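Local coordinates for protein deoxyhypusine hydroxylase (Homo sapiens, PDB 4D50) that catalyses the iron- and oxygen-dependent hydroxylation of deoxyhypusine on the translation factor eIF5A, the second and last step in making hypusine, at residues D13-T18 with F34-L39; P156-R161 with M184-N189. All coordinates share one frame; numbering follows the deposited sequence.

Contact 1 of 2, residues D13-T18 with F34-L39; sequences DAIGQT and FTLRGL
Ile15 and Leu36 face each other between two helices: the axes of segments 13-18 and 34-39 run at 145° to one another, roughly antiparallel, and come within 10.0 Å, the CA atoms of Ile15 and Leu36 standing 7.3 Å apart. The join is wholly apolar and rests on the two branches of Ile15. Its CG2, anti to the backbone N, meets Leu36 CG at 3.7 Å and Leu36 CD2 at 4.0 Å, the two side chains running past one another in opposite senses. The longer branch reaches the adjoining residue: Ile15 CD1 touches Thr35 CG2 at 3.7 Å, these side chains crossing at about a right angle. Helices 3-20 and 26-39 thus pack as a helical hairpin at the N-terminal end of an all-helical, HEAT-like solenoid. Leu36 CD1 lies 4.1 Å from Gly16 CA, against bare backbone. One turn on, Leu39 CD1 adds a looser contact with Ile15 CD1 at 4.2 Å. Thr35 presents its methyl to the isoleucine while its OG1 is hydrogen-bonded to Arg31 O of its own helix. Val12 and Leu19 of helix 3-20 and Ala44, Trp47 and Ile48 of helix 42-50 also pack on buried Leu36.

Contact 2 of 2, residues P156-R161 with M184-N189; sequences PPAEER and MFALRN
Pro157 and Ala158, in an extended loop without regular secondary structure, lie against helix 177-190, with Pro157 CA 4.6 Å from Ala186 CA. The apolar contacts centre on the small Ala186, whose CB meets Ala158 CB at 4.0 Å and, less closely, Pro157 CB. The same methyl is in van der Waals contact with a carbonyl oxygen, Ala186 CB lying 3.7 Å from Ala158 O. Pro157 CA lies 4.2 Å from Phe185 CB, while the phenyl ring leads away from the loop. Segment 184-189 lies in the third HEAT-like repeat, and the loop lies in the connection between helices 121-140 and 163-171; Leu166 of the latter also covers Ala186. Of the polar groups, the amide of Asn189 does double duty. CG of Asn189 stands anti to the carbonyl carbon (chi1 -69°), and ND2 rests against the ring of Pro157, 3.8 Å from Pro157 CB. Asn189 OD1 accepts two hydrogen bonds from Arg188, at 3.0 Å from NE and 2.8 Å from NH2, both moderately bent (N-H...O 145° and 151°). This side-on grip holds OD1 close to the guanidinium plane. Phe185 CD1 lies 3.4 Å above one face of the Arg188 guanidinium, nearer its margin than its middle. Arg188 is further tied by a salt bridge from NH2 to Asp153 and a hydrogen bond from NH1 to Gln220. An alanine in place of Asn189 would probably leave Arg188 NE and NH2 without their shared acceptor and open a gap beside the Pro157 ring. The loop backbone is fastened separately: Arg182 donates from NE to Pro156 O and from NH2 to Pro157 O.

In the fold
Contact 1 and contact 2 lie on opposite sides of the chain's centre, their own centres 33 Å apart and their nearest atoms about 12 Å apart, so neither touches the other. Both fasten a chain segment onto a helix of the solenoid, but contact 1 joins two helices near the N-terminus and contact 2 lays a loop on one. Contact 1 is away from the iron site; a bound guanidine comes to about 7 Å from the side chain of Leu39. Contact 2 is nearer the peroxo-diiron centre: the side chain of Phe185 is about 10 Å from an iron ion and about 9 Å from that of the iron ligand His212.

Contact 1 of 2, residues D13-T18 with F34-L39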
ATOM      1  N   ASP A  13      -1.492  22.011 -10.738  1.00 23.80           N
ATOM      2  CA  ASP A  13      -0.985  21.794 -12.091  1.00 22.56           C
ATOM      3  C   ASP A  13       0.516  21.784 -12.104  1.00 19.93           C
ATOM      4  O   ASP A  13       1.159  21.005 -12.812  1.00 22.00           O
ATOM      5  CB  ASP A  13      -1.520  22.891 -13.009  1.00 25.77           C
ATOM      6  CG  ASP A  13      -2.995  22.769 -13.222  1.00 28.93           C
ATOM      7  OD1 ASP A  13      -3.558  21.661 -12.963  1.00 29.96           O
ATOM      8  OD2 ASP A  13      -3.624  23.785 -13.635  1.00 31.28           O
ATOM      9  N   ALA A  14       1.080  22.603 -11.243  1.00 19.28           N
ATOM     10  CA  ALA A  14       2.527  22.693 -11.046  1.00 18.22           C
ATOM     11  C   ALA A  14       3.101  21.418 -10.481  1.00 18.82           C
ATOM     12  O   ALA A  14       4.103  20.905 -11.001  1.00 20.73           O
ATOM     13  CB  ALA A  14       2.838  23.826 -10.102  1.00 19.42           C
ATOM     14  N   ILE A  15       2.472  20.930  -9.409  1.00 17.48           N
ATOM     15  CA  ILE A  15       2.872  19.670  -8.784  1.00 17.49           C
ATOM     16  C   ILE A  15       2.675  18.503  -9.760  1.00 15.76           C
ATOM     17  O   ILE A  15       3.529  17.592  -9.872  1.00 19.21           O
ATOM     18  CB  ILE A  15       2.096  19.455  -7.460  1.00 18.40           C
ATOM     19  CG1 ILE A  15       2.499  20.553  -6.468  1.00 17.61           C
ATOM     20  CG2 ILE A  15       2.355  18.056  -6.855  1.00 18.57           C
ATOM     21  CD1 ILE A  15       1.456  20.840  -5.407  1.00 20.12           C
ATOM     22  N   GLY A  16       1.527  18.471 -10.379  1.00 17.61           N
ATOM     23  CA  GLY A  16       1.238  17.545 -11.447  1.00 16.21           C
ATOM     24  C   GLY A  16       2.314  17.455 -12.522  1.00 17.64           C
ATOM     25  O   GLY A  16       2.689  16.336 -12.953  1.00 15.19           O
ATOM     26  N   GLN A  17       2.781  18.603 -13.002  1.00 19.20           N
ATOM     27  CA  GLN A  17       3.863  18.563 -14.003  1.00 21.65           C
ATOM     28  C   GLN A  17       5.074  17.857 -13.449  1.00 19.90           C
ATOM     29  O   GLN A  17       5.759  17.175 -14.205  1.00 23.27           O
ATOM     30  CB  GLN A  17       4.188  19.968 -14.548  1.00 24.81           C
ATOM     31  CG  GLN A  17       3.262  20.302 -15.707  1.00 29.50           C
ATOM     32  CD  GLN A  17       2.946  21.781 -15.873  1.00 34.86           C
ATOM     33  OE1 GLN A  17       3.313  22.623 -15.059  1.00 34.37           O
ATOM     34  NE2 GLN A  17       2.256  22.096 -16.966  1.00 38.58           N
ATOM     35  N   THR A  18       5.352  18.029 -12.163  1.00 18.25           N
ATOM     36  CA  THR A  18       6.540  17.406 -11.509  1.00 17.09           C
ATOM     37  C   THR A  18       6.361  15.873 -11.491  1.00 17.28           C
ATOM     38  O   THR A  18       7.184  15.187 -11.975  1.00 15.29           O
ATOM     39  CB  THR A  18       6.728  17.899 -10.128  1.00 17.88           C
ATOM     40  OG1 THR A  18       6.977  19.306 -10.162  1.00 17.30           O
ATOM     41  CG2 THR A  18       7.863  17.220  -9.433  1.00 15.87           C
ATOM     42  N   PHE A  34       2.177  12.392  -3.278  1.00 13.21           N
ATOM     43  CA  PHE A  34       1.531  12.460  -2.015  1.00 13.19           C
ATOM     44  C   PHE A  34       0.952  13.830  -1.703  1.00 12.55           C
ATOM     45  O   PHE A  34      -0.073  13.931  -1.042  1.00 14.58           O
ATOM     46  CB  PHE A  34       2.434  11.894  -0.915  1.00 13.87           C
ATOM     47  CG  PHE A  34       2.486  10.399  -0.983  1.00 17.07           C
ATOM     48  CD1 PHE A  34       1.358   9.614  -0.606  1.00 18.81           C
ATOM     49  CD2 PHE A  34       3.597   9.768  -1.457  1.00 19.96           C
ATOM     50  CE1 PHE A  34       1.352   8.237  -0.731  1.00 18.27           C
ATOM     51  CE2 PHE A  34       3.588   8.374  -1.588  1.00 19.45           C
ATOM     52  CZ  PHE A  34       2.473   7.639  -1.228  1.00 18.71           C
ATOM     53  N   THR A  35       1.508  14.869  -2.281  1.00 13.29           N
ATOM     54  CA  THR A  35       0.864  16.161  -2.110  1.00 14.12           C
ATOM     55  C   THR A  35      -0.478  16.144  -2.867  1.00 13.53           C
ATOM     56  O   THR A  35      -1.483  16.586  -2.313  1.00 15.71           O
ATOM     57  CB  THR A  35       1.792  17.281  -2.587  1.00 15.18           C
ATOM     58  OG1 THR A  35       3.004  17.183  -1.827  1.00 15.70           O
ATOM     59  CG2 THR A  35       1.171  18.710  -2.407  1.00 15.51           C
ATOM     60  N   LEU A  36      -0.501  15.675  -4.095  1.00 11.46           N
ATOM     61  CA  LEU A  36      -1.745  15.596  -4.839  1.00 11.79           C
ATOM     62  C   LEU A  36      -2.752  14.747  -4.150  1.00 11.60           C
ATOM     63  O   LEU A  36      -3.937  15.031  -4.249  1.00 11.62           O
ATOM     64  CB  LEU A  36      -1.542  15.097  -6.243  1.00 12.89           C
ATOM     65  CG  LEU A  36      -0.740  15.998  -7.177  1.00 13.38           C
ATOM     66  CD1 LEU A  36      -0.467  15.263  -8.493  1.00 14.12           C
ATOM     67  CD2 LEU A  36      -1.515  17.288  -7.477  1.00 14.02           C
ATOM     68  N   ARG A  37      -2.305  13.632  -3.576  1.00 11.34           N
ATOM     69  CA  ARG A  37      -3.215  12.777  -2.836  1.00 11.04           C
ATOM     70  C   ARG A  37      -3.938  13.538  -1.748  1.00 11.25           C
ATOM     71  O   ARG A  37      -5.146  13.360  -1.539  1.00 11.22           O
ATOM     72  CB  ARG A  37      -2.415  11.593  -2.265  1.00 12.56           C
ATOM     73  CG  ARG A  37      -3.239  10.622  -1.468  1.00 13.50           C
ATOM     74  CD  ARG A  37      -3.148  10.934  -0.018  1.00 15.10           C
ATOM     75  NE  ARG A  37      -3.926  10.106   0.899  1.00 15.71           N
ATOM     76  CZ  ARG A  37      -5.198  10.338   1.181  1.00 17.60           C
ATOM     77  NH1 ARG A  37      -5.863  11.273   0.522  1.00 17.14           N
ATOM     78  NH2 ARG A  37      -5.844   9.589   2.069  1.00 18.19           N
ATOM     79  N   GLY A  38      -3.200  14.404  -1.033  1.00 10.16           N
ATOM     80  CA  GLY A  38      -3.755  15.251   0.024  1.00 10.39           C
ATOM     81  C   GLY A  38      -4.711  16.336  -0.474  1.00 10.70           C
ATOM     82  O   GLY A  38      -5.773  16.587   0.105  1.00 12.26           O
ATOM     83  N   LEU A  39      -4.353  16.954  -1.574  1.00 11.06           N
ATOM     84  CA  LEU A  39      -5.157  18.049  -2.130  1.00 10.88           C
ATOM     85  C   LEU A  39      -6.430  17.562  -2.710  1.00 11.85           C
ATOM     86  O   LEU A  39      -7.492  18.148  -2.510  1.00 12.27           O
ATOM     87  CB  LEU A  39      -4.331  18.817  -3.141  1.00 10.79           C
ATOM     88  CG  LEU A  39      -3.158  19.554  -2.558  1.00 12.39           C
ATOM     89  CD1 LEU A  39      -2.314  20.153  -3.633  1.00 12.50           C
ATOM     90  CD2 LEU A  39      -3.601  20.653  -1.559  1.00 11.28           C
TER

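Contact 2 of 2, residues P156-R161 with M184-N189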
ATOM      1  N   PRO A 156     -11.400  -4.527   7.895  1.00  9.38           N
ATOM      2  CA  PRO A 156     -11.614  -3.876   9.178  1.00  9.21           C
ATOM      3  C   PRO A 156     -10.997  -4.726  10.283  1.00  8.41           C
ATOM      4  O   PRO A 156     -10.857  -5.897  10.112  1.00  7.53           O
ATOM      5  CB  PRO A 156     -13.139  -3.900   9.342  1.00 10.18           C
ATOM      6  CG  PRO A 156     -13.555  -5.112   8.556  1.00  9.82           C
ATOM      7  CD  PRO A 156     -12.642  -5.099   7.362  1.00 10.50           C
ATOM      8  N   PRO A 157     -10.572  -4.109  11.357  1.00  7.74           N
ATOM      9  CA  PRO A 157      -9.862  -4.898  12.379  1.00  8.49           C
ATOM     10  C   PRO A 157     -10.786  -5.902  13.026  1.00  8.76           C
ATOM     11  O   PRO A 157     -11.999  -5.613  13.155  1.00  9.87           O
ATOM     12  CB  PRO A 157      -9.426  -3.841  13.395  1.00  9.25           C
ATOM     13  CG  PRO A 157     -10.374  -2.724  13.258  1.00  9.20           C
ATOM     14  CD  PRO A 157     -10.771  -2.714  11.786  1.00  8.61           C
ATOM     15  N   ALA A 158     -10.233  -7.045  13.380  1.00  9.09           N
ATOM     16  CA  ALA A 158     -10.952  -8.086  14.148  1.00  9.64           C
ATOM     17  C   ALA A 158     -11.393  -7.512  15.483  1.00  9.96           C
ATOM     18  O   ALA A 158     -10.759  -6.598  16.007  1.00  9.36           O
ATOM     19  CB  ALA A 158     -10.103  -9.328  14.339  1.00  9.41           C
ATOM     20  N   GLU A 159     -12.555  -7.966  15.995  1.00 11.90           N
ATOM     21  CA  GLU A 159     -12.994  -7.539  17.296  1.00 13.60           C
ATOM     22  C   GLU A 159     -12.182  -8.137  18.514  1.00 13.24           C
ATOM     23  O   GLU A 159     -12.031  -7.483  19.550  1.00 13.40           O
ATOM     24  CB  GLU A 159     -14.501  -7.851  17.476  1.00 13.23           C
ATOM     25  CG  GLU A 159     -15.408  -6.918  16.663  1.00 15.20           C
ATOM     26  CD  GLU A 159     -15.407  -5.485  17.125  1.00 18.22           C
ATOM     27  OE1 GLU A 159     -15.078  -5.196  18.251  1.00 21.73           O
ATOM     28  OE2 GLU A 159     -15.736  -4.583  16.327  1.00 24.88           O
ATOM     29  N   GLU A 160     -11.585  -9.267  18.317  1.00 15.12           N
ATOM     30  CA  GLU A 160     -10.781  -9.910  19.338  1.00 16.53           C
ATOM     31  C   GLU A 160      -9.627  -8.973  19.773  1.00 18.10           C
ATOM     32  O   GLU A 160      -8.947  -8.409  18.909  1.00 17.27           O
ATOM     33  CB  GLU A 160     -10.268 -11.254  18.815  1.00 15.61           C
ATOM     34  CG  GLU A 160      -9.237 -11.966  19.670  1.00 18.23           C
ATOM     35  CD  GLU A 160      -9.789 -12.398  21.024  1.00 18.84           C
ATOM     36  OE1 GLU A 160     -10.561 -13.341  21.033  1.00 20.78           O
ATOM     37  OE2 GLU A 160      -9.481 -11.743  22.047  1.00 19.82           O
ATOM     38  N   ARG A 161      -9.417  -8.830  21.086  1.00 17.15           N
ATOM     39  CA  ARG A 161      -8.371  -7.925  21.600  1.00 19.44           C
ATOM     40  C   ARG A 161      -7.164  -8.626  22.179  1.00 20.08           C
ATOM     41  O   ARG A 161      -6.045  -8.021  22.276  1.00 19.95           O
ATOM     42  CB  ARG A 161      -8.946  -6.978  22.623  1.00 20.98           C
ATOM     43  CG  ARG A 161      -9.948  -6.011  21.997  1.00 24.19           C
ATOM     44  CD  ARG A 161     -10.580  -5.190  23.095  1.00 27.88           C
ATOM     45  NE  ARG A 161     -11.706  -4.393  22.578  1.00 31.53           N
ATOM     46  CZ  ARG A 161     -12.639  -3.818  23.327  1.00 32.66           C
ATOM     47  NH1 ARG A 161     -12.615  -3.946  24.659  1.00 36.81           N
ATOM     48  NH2 ARG A 161     -13.592  -3.099  22.745  1.00 32.40           N
ATOM     49  N   MET A 184      -4.740  -9.243  11.410  1.00  7.65           N
ATOM     50  CA  MET A 184      -3.498  -8.500  11.093  1.00  6.68           C
ATOM     51  C   MET A 184      -3.703  -7.007  11.480  1.00  6.70           C
ATOM     52  O   MET A 184      -2.868  -6.412  12.166  1.00  5.98           O
ATOM     53  CB  MET A 184      -3.121  -8.583   9.603  1.00  8.12           C
ATOM     54  CG  MET A 184      -1.704  -8.128   9.305  1.00  8.16           C
ATOM     55  SD  MET A 184      -1.525  -7.956   7.485  1.00  9.06           S
ATOM     56  CE  MET A 184      -1.678  -9.611   6.922  1.00  7.70           C
ATOM     57  N   PHE A 185      -4.822  -6.403  11.073  1.00  7.36           N
ATOM     58  CA  PHE A 185      -5.086  -5.022  11.423  1.00  7.60           C
ATOM     59  C   PHE A 185      -5.380  -4.864  12.866  1.00  6.69           C
ATOM     60  O   PHE A 185      -4.967  -3.843  13.461  1.00  5.82           O
ATOM     61  CB  PHE A 185      -6.159  -4.388  10.514  1.00  8.50           C
ATOM     62  CG  PHE A 185      -5.670  -4.248   9.135  1.00 10.17           C
ATOM     63  CD1 PHE A 185      -4.654  -3.343   8.846  1.00 11.22           C
ATOM     64  CD2 PHE A 185      -6.152  -5.073   8.134  1.00 12.14           C
ATOM     65  CE1 PHE A 185      -4.110  -3.267   7.578  1.00 12.73           C
ATOM     66  CE2 PHE A 185      -5.533  -5.030   6.887  1.00 13.96           C
ATOM     67  CZ  PHE A 185      -4.496  -4.169   6.664  1.00 12.39           C
ATOM     68  N   ALA A 186      -6.041  -5.853  13.507  1.00  7.93           N
ATOM     69  CA  ALA A 186      -6.203  -5.792  14.979  1.00  7.71           C
ATOM     70  C   ALA A 186      -4.885  -5.856  15.743  1.00  7.64           C
ATOM     71  O   ALA A 186      -4.729  -5.177  16.741  1.00  7.85           O
ATOM     72  CB  ALA A 186      -7.109  -6.908  15.470  1.00  7.53           C
ATOM     73  N   LEU A 187      -3.935  -6.551  15.204  1.00  9.08           N
ATOM     74  CA  LEU A 187      -2.560  -6.688  15.825  1.00  9.24           C
ATOM     75  C   LEU A 187      -1.866  -5.363  15.759  1.00  9.37           C
ATOM     76  O   LEU A 187      -1.313  -4.927  16.719  1.00  9.68           O
ATOM     77  CB  LEU A 187      -1.785  -7.797  15.174  1.00  9.70           C
ATOM     78  CG  LEU A 187      -2.138  -9.194  15.684  1.00  9.47           C
ATOM     79  CD1 LEU A 187      -1.683 -10.259  14.708  1.00  9.51           C
ATOM     80  CD2 LEU A 187      -1.611  -9.424  17.056  1.00 10.33           C
ATOM     81  N   ARG A 188      -1.890  -4.750  14.587  1.00  8.27           N
ATOM     82  CA  ARG A 188      -1.297  -3.462  14.341  1.00  8.25           C
ATOM     83  C   ARG A 188      -1.884  -2.440  15.345  1.00  7.93           C
ATOM     84  O   ARG A 188      -1.161  -1.719  16.037  1.00  7.23           O
ATOM     85  CB  ARG A 188      -1.426  -3.031  12.905  1.00  8.05           C
ATOM     86  CG  ARG A 188      -0.974  -1.584  12.737  1.00  8.44           C
ATOM     87  CD  ARG A 188      -1.650  -0.885  11.546  1.00  8.37           C
ATOM     88  NE  ARG A 188      -3.080  -0.734  11.761  1.00  8.89           N
ATOM     89  CZ  ARG A 188      -3.964  -0.421  10.814  1.00  8.33           C
ATOM     90  NH1 ARG A 188      -3.584  -0.104   9.552  1.00 10.07           N
ATOM     91  NH2 ARG A 188      -5.223  -0.306  11.183  1.00  9.26           N
ATOM     92  N   ASN A 189      -3.222  -2.439  15.482  1.00  7.74           N
ATOM     93  CA  ASN A 189      -3.865  -1.498  16.383  1.00  7.76           C
ATOM     94  C   ASN A 189      -3.583  -1.761  17.854  1.00  7.76           C
ATOM     95  O   ASN A 189      -3.489  -0.774  18.640  1.00  8.86           O
ATOM     96  CB  ASN A 189      -5.384  -1.583  16.182  1.00  7.16           C
ATOM     97  CG  ASN A 189      -5.813  -1.022  14.815  1.00  7.65           C
ATOM     98  OD1 ASN A 189      -5.028  -0.499  14.007  1.00  7.69           O
ATOM     99  ND2 ASN A 189      -7.102  -1.119  14.564  1.00  8.64           N
TER